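PDB 5FYP: phosphoinositol-specific phospholipase C from Pseudomonas sp., which probably hydrolyses phosphoinositide phospholipids in a calcium-dependent manner, cleaving the headgroup phosphodiester on the diacylglycerol side. Local coordinates for residues A[39-42]-A[43-47]; A[176-179]-A[180-183]. All coordinates share one frame; numbering follows the deposited sequence.

Interaction 1 of 2, residues A[39-42]-A[43-47]; sequences SVLD and SVRTL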
loop_
_atom_site.group_PDB
_atom_site.type_symbol
_atom_site.label_atom_id
_atom_site.label_comp_id
_atom_site.label_asym_id
_atom_site.label_seq_id
_atom_site.Cartn_x
_atom_site.Cartn_y
_atom_site.Cartn_z
ATOM N N SER A 39 -13.189 10.740 -3.924
ATOM C CA SER A 39 -13.582 11.516 -2.746
ATOM C C SER A 39 -12.830 11.097 -1.488
ATOM O O SER A 39 -12.737 11.896 -0.555
ATOM C CB SER A 39 -15.084 11.427 -2.490
ATOM O OG SER A 39 -15.481 10.165 -2.012
ATOM N N VAL A 40 -12.311 9.866 -1.437
ATOM C CA VAL A 40 -11.571 9.388 -0.272
ATOM C C VAL A 40 -10.378 10.332 -0.012
ATOM O O VAL A 40 -9.998 10.582 1.153
ATOM C CB VAL A 40 -11.127 7.937 -0.465
ATOM C CG1 VAL A 40 -10.278 7.506 0.704
ATOM C CG2 VAL A 40 -12.328 7.050 -0.619
ATOM N N LEU A 41 -9.785 10.863 -1.088
ATOM C CA LEU A 41 -8.642 11.766 -1.008
ATOM C C LEU A 41 -9.012 13.152 -0.441
ATOM O O LEU A 41 -8.129 13.966 -0.161
ATOM C CB LEU A 41 -7.964 11.861 -2.355
ATOM C CG LEU A 41 -7.257 10.556 -2.742
ATOM C CD1 LEU A 41 -7.088 10.413 -4.225
ATOM C CD2 LEU A 41 -5.884 10.442 -2.048
ATOM N N ASP A 42 -10.295 13.416 -0.200
ATOM C CA ASP A 42 -10.645 14.605 0.605
ATOM C C ASP A 42 -10.301 14.430 2.080
ATOM O O ASP A 42 -10.253 15.415 2.817
ATOM C CB ASP A 42 -12.144 14.886 0.499
ATOM C CG ASP A 42 -12.598 15.223 -0.898
ATOM O OD1 ASP A 42 -11.777 15.543 -1.768
ATOM O OD2 ASP A 42 -13.808 15.283 -1.095
ATOM N N SER A 43 -10.058 13.180 2.498
ATOM C CA SER A 43 -9.899 12.845 3.925
ATOM C C SER A 43 -8.584 12.209 4.315
ATOM O O SER A 43 -8.143 12.389 5.436
ATOM C CB SER A 43 -11.016 11.929 4.410
ATOM O OG SER A 43 -12.282 12.501 4.209
ATOM N N VAL A 44 -8.023 11.370 3.445
ATOM C CA VAL A 44 -6.824 10.573 3.753
ATOM C C VAL A 44 -5.919 10.516 2.522
ATOM O O VAL A 44 -6.316 10.907 1.418
ATOM C CB VAL A 44 -7.150 9.151 4.257
ATOM C CG1 VAL A 44 -7.921 9.194 5.585
ATOM C CG2 VAL A 44 -7.911 8.333 3.229
ATOM N N ARG A 45 -4.716 9.957 2.702
ATOM C CA ARG A 45 -3.720 9.772 1.658
ATOM C C ARG A 45 -3.328 8.310 1.465
ATOM O O ARG A 45 -2.417 8.036 0.705
ATOM C CB ARG A 45 -2.481 10.652 1.871
ATOM C CG ARG A 45 -2.769 12.136 1.787
ATOM C CD ARG A 45 -2.769 12.655 0.372
ATOM N NE ARG A 45 -3.270 14.052 0.299
ATOM C CZ ARG A 45 -4.554 14.373 0.255
ATOM N NH1 ARG A 45 -5.499 13.449 0.263
ATOM N NH2 ARG A 45 -4.918 15.642 0.188
ATOM N N THR A 46 -4.049 7.396 2.106
ATOM C CA THR A 46 -3.787 5.947 1.963
ATOM C C THR A 46 -5.096 5.267 1.686
ATOM O O THR A 46 -6.029 5.328 2.508
ATOM C CB THR A 46 -3.061 5.403 3.197
ATOM O OG1 THR A 46 -1.787 6.055 3.317
ATOM C CG2 THR A 46 -2.796 3.904 3.052
ATOM N N LEU A 47 -5.153 4.594 0.533
ATOM C CA LEU A 47 -6.379 3.983 -0.030
ATOM C C LEU A 47 -6.158 2.515 -0.273
ATOM O O LEU A 47 -5.074 1.991 -0.017
ATOM C CB LEU A 47 -6.765 4.678 -1.369
ATOM C CG LEU A 47 -7.378 6.096 -1.280
ATOM C CD1 LEU A 47 -6.643 7.193 -0.583
ATOM C CD2 LEU A 47 -7.781 6.505 -2.671
HETATM O O HOH W 1 -13.794 11.721 2.212
HETATM O O HOH W 2 -7.433 17.047 -0.173
#

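Interaction 2 of 2, residues A[176-179]-A[180-183]; sequences TAND and LQGK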
loop_
_atom_site.group_PDB
_atom_site.type_symbol
_atom_site.label_atom_id
_atom_site.label_comp_id
_atom_site.label_asym_id
_atom_site.label_seq_id
_atom_site.Cartn_x
_atom_site.Cartn_y
_atom_site.Cartn_z
ATOM N N THR A 176 11.578 12.214 3.258
ATOM C CA THR A 176 10.520 12.918 3.984
ATOM C C THR A 176 9.272 13.037 3.137
ATOM O O THR A 176 9.305 12.860 1.904
ATOM C CB THR A 176 10.941 14.337 4.429
ATOM O OG1 THR A 176 11.158 15.091 3.248
ATOM C CG2 THR A 176 12.197 14.299 5.309
ATOM N N ALA A 177 8.157 13.381 3.764
ATOM C CA ALA A 177 6.948 13.682 2.990
ATOM C C ALA A 177 7.205 14.792 1.967
ATOM O O ALA A 177 6.728 14.698 0.835
ATOM C CB ALA A 177 5.784 13.988 3.882
ATOM N N ASN A 178 7.955 15.821 2.348
ATOM C CA ASN A 178 8.339 16.874 1.393
ATOM C C ASN A 178 9.111 16.294 0.200
ATOM O O ASN A 178 8.842 16.625 -0.950
ATOM C CB ASN A 178 9.191 17.938 2.090
ATOM C CG ASN A 178 9.557 19.061 1.170
ATOM O OD1 ASN A 178 8.676 19.698 0.650
ATOM N ND2 ASN A 178 10.834 19.261 0.926
ATOM N N ASP A 179 10.083 15.418 0.477
ATOM C CA ASP A 179 10.843 14.776 -0.584
ATOM C C ASP A 179 9.915 13.976 -1.524
ATOM O O ASP A 179 10.202 13.839 -2.716
ATOM C CB ASP A 179 11.858 13.770 -0.033
ATOM C CG ASP A 179 12.993 14.377 0.751
ATOM O OD1 ASP A 179 13.375 15.536 0.506
ATOM O OD2 ASP A 179 13.531 13.621 1.622
ATOM N N LEU A 180 8.847 13.427 -0.950
ATOM C CA LEU A 180 7.901 12.570 -1.662
ATOM C C LEU A 180 6.654 13.304 -2.160
ATOM O O LEU A 180 5.655 12.682 -2.507
ATOM C CB LEU A 180 7.507 11.389 -0.780
ATOM C CG LEU A 180 8.628 10.432 -0.389
ATOM C CD1 LEU A 180 8.132 9.487 0.678
ATOM C CD2 LEU A 180 9.154 9.698 -1.584
ATOM N N GLN A 181 6.720 14.630 -2.251
ATOM C CA GLN A 181 5.584 15.369 -2.786
ATOM C C GLN A 181 5.238 14.877 -4.169
ATOM O O GLN A 181 6.124 14.656 -5.008
ATOM C CB GLN A 181 5.934 16.843 -2.971
ATOM C CG GLN A 181 5.775 17.733 -1.803
ATOM C CD GLN A 181 6.182 19.155 -2.161
ATOM O OE1 GLN A 181 5.720 19.724 -3.167
ATOM N NE2 GLN A 181 7.037 19.698 -1.378
ATOM N N GLY A 182 3.945 14.725 -4.415
ATOM C CA GLY A 182 3.480 14.287 -5.717
ATOM C C GLY A 182 3.707 12.826 -6.053
ATOM O O GLY A 182 3.407 12.412 -7.167
ATOM N N LYS A 183 4.204 12.048 -5.095
ATOM C CA LYS A 183 4.511 10.657 -5.363
ATOM C C LYS A 183 3.341 9.733 -5.012
ATOM O O LYS A 183 2.468 10.052 -4.197
ATOM C CB LYS A 183 5.779 10.222 -4.628
ATOM C CG LYS A 183 7.036 11.045 -4.928
ATOM C CD LYS A 183 7.436 11.154 -6.381
ATOM C CE LYS A 183 7.862 9.844 -6.971
ATOM N NZ LYS A 183 8.000 10.044 -8.449
HETATM O O HOH W 3 8.810 14.404 -5.046
#

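Interaction 1 of 2, residues A[39-42]-A[43-47]
The guanidinium of Arg45 presents its edge to the carbonyl of Leu41, with Leu41 C and a water also in its plane. Arg45 NH1 reaches Leu41 O at 2.7 Å, meeting a lone pair in the carbonyl plane with a nearly straight hydrogen bond (167° at the proton). Arg45 NH1 also makes a weak bond to Val44 O, 2.9 Å away. Water 2 closes a small ring, accepting from Arg45 NH2 at 2.9 Å and donating to Leu41 O. Beyond the ring, Arg45 NH2 forms a salt bridge with Glu3, and the side chain touches Trp104 of helix 94-107. These bonds, with the Glu3 salt bridge, hold the guanidinium's rotation, and a bend at chi2 (-84°) is what folds the chain back to the turn.

Backbone bonds close the turn itself. Val40 O takes two donors: Val44 N, in the carbonyl plane at 3.1 Å, and Ser43 N, from above that plane at 2.9 Å. Water 1 adds a polar bridge, donating to Ser39 O and bonding to Ser43 OG at 2.6 Å.

On the inner side the contacts are apolar. With its CG1 anti to the backbone N (chi1 176°), the Val40 side chain passes obliquely over that of Val44, CG1 lying 3.6 Å from Val44 CG2, and Val40 and Leu47 reach toward each other tip to tip, CG1 nearest Leu47 CG. The side chains of Leu41 and Leu47 cross at about a right angle, bringing Leu41 CD2 to 3.6 Å from Leu47 CD1.

A helical turn tied by overlapping bonds and leading into a buried parallel strand fits the TIM-barrel architecture of this family; here strand 46-52 supplies two of the calcium ligands, Glu48 and Asp50, alongside Asn27 and Asp119.

Interaction 2 of 2, residues A[176-179]-A[180-183]
Asn178 and Gln181 join their amides by a bond that is short yet poorly aimed: Gln181 NE2 stands 2.6 Å from Asn178 OD1, but the angle at the proton is only 129°, so it counts as weak. The two side chains run alongside each other, pointing the same way, with amide planes 51° apart. Asn178 CG is anti to the backbone N (chi1 -178°), which brings OD1 beside the extended Gln181 chain, and this oxygen also accepts a hydrogen bond from Gln2.

In the backbone, Gln181 N donates to Asn178 O at 3.2 Å, from well above the carbonyl plane, closing a type I beta turn. Gln181 CG rests 3.4 Å from Asn178 O. With an alanine at Gln181, the amide donor to Asn178 OD1 would be gone, and that oxygen is likely to depend on Gln2, with the CG packing on Asn178 O lost as well.

The preceding turn is gripped at its start by a reciprocal pair with the geometry of a capping box. Asp179 N donates to Thr176 OG1 at 3.0 Å, an ST motif, while Thr176 N returns a bond to Asp179 OD2 at 2.9 Å, met from above the carboxylate plane. Leu180 N then reaches back to Thr176 O, 2.9 Å away, and Leu180 CG packs against that oxygen at 3.4 Å. A type II turn follows, in which Lys183 N bonds to Leu180 O at 3.0 Å and Gly182 takes a positive phi, a conformation favourable to glycine.

These turns form the final part of the loop between helix 165-168 and strand 184-189. Leu180 is buried against Phe17, Pro113 and Phe149, Ala177 and Asn178 make backbone bonds to Thr15 and Trp13, and the backbone of Lys183 bonds to that of Ile114 at the start of strand 114-120, beside which strand 184-189 runs parallel.

Following the chain from its N terminus, interaction 1 comes first, closing a local turn in the connection that leads from strand 20-25 into strand 46-52. After strand 114-120 and several helices, interaction 2 closes successive turns just before strand 184-189. The two are in series, neither nested nor crossed; their centres lie about 16 Å apart and their nearest atoms about 7 Å, without touching. Their common neighbour is strand 114-120, which lies between the parallel strands 46-52 and 184-189: Arg45 and Leu47 bond to it from one flank, while Lys183 bonds to Ile114 from the other. Both contacts therefore mark chain entries into one sheet.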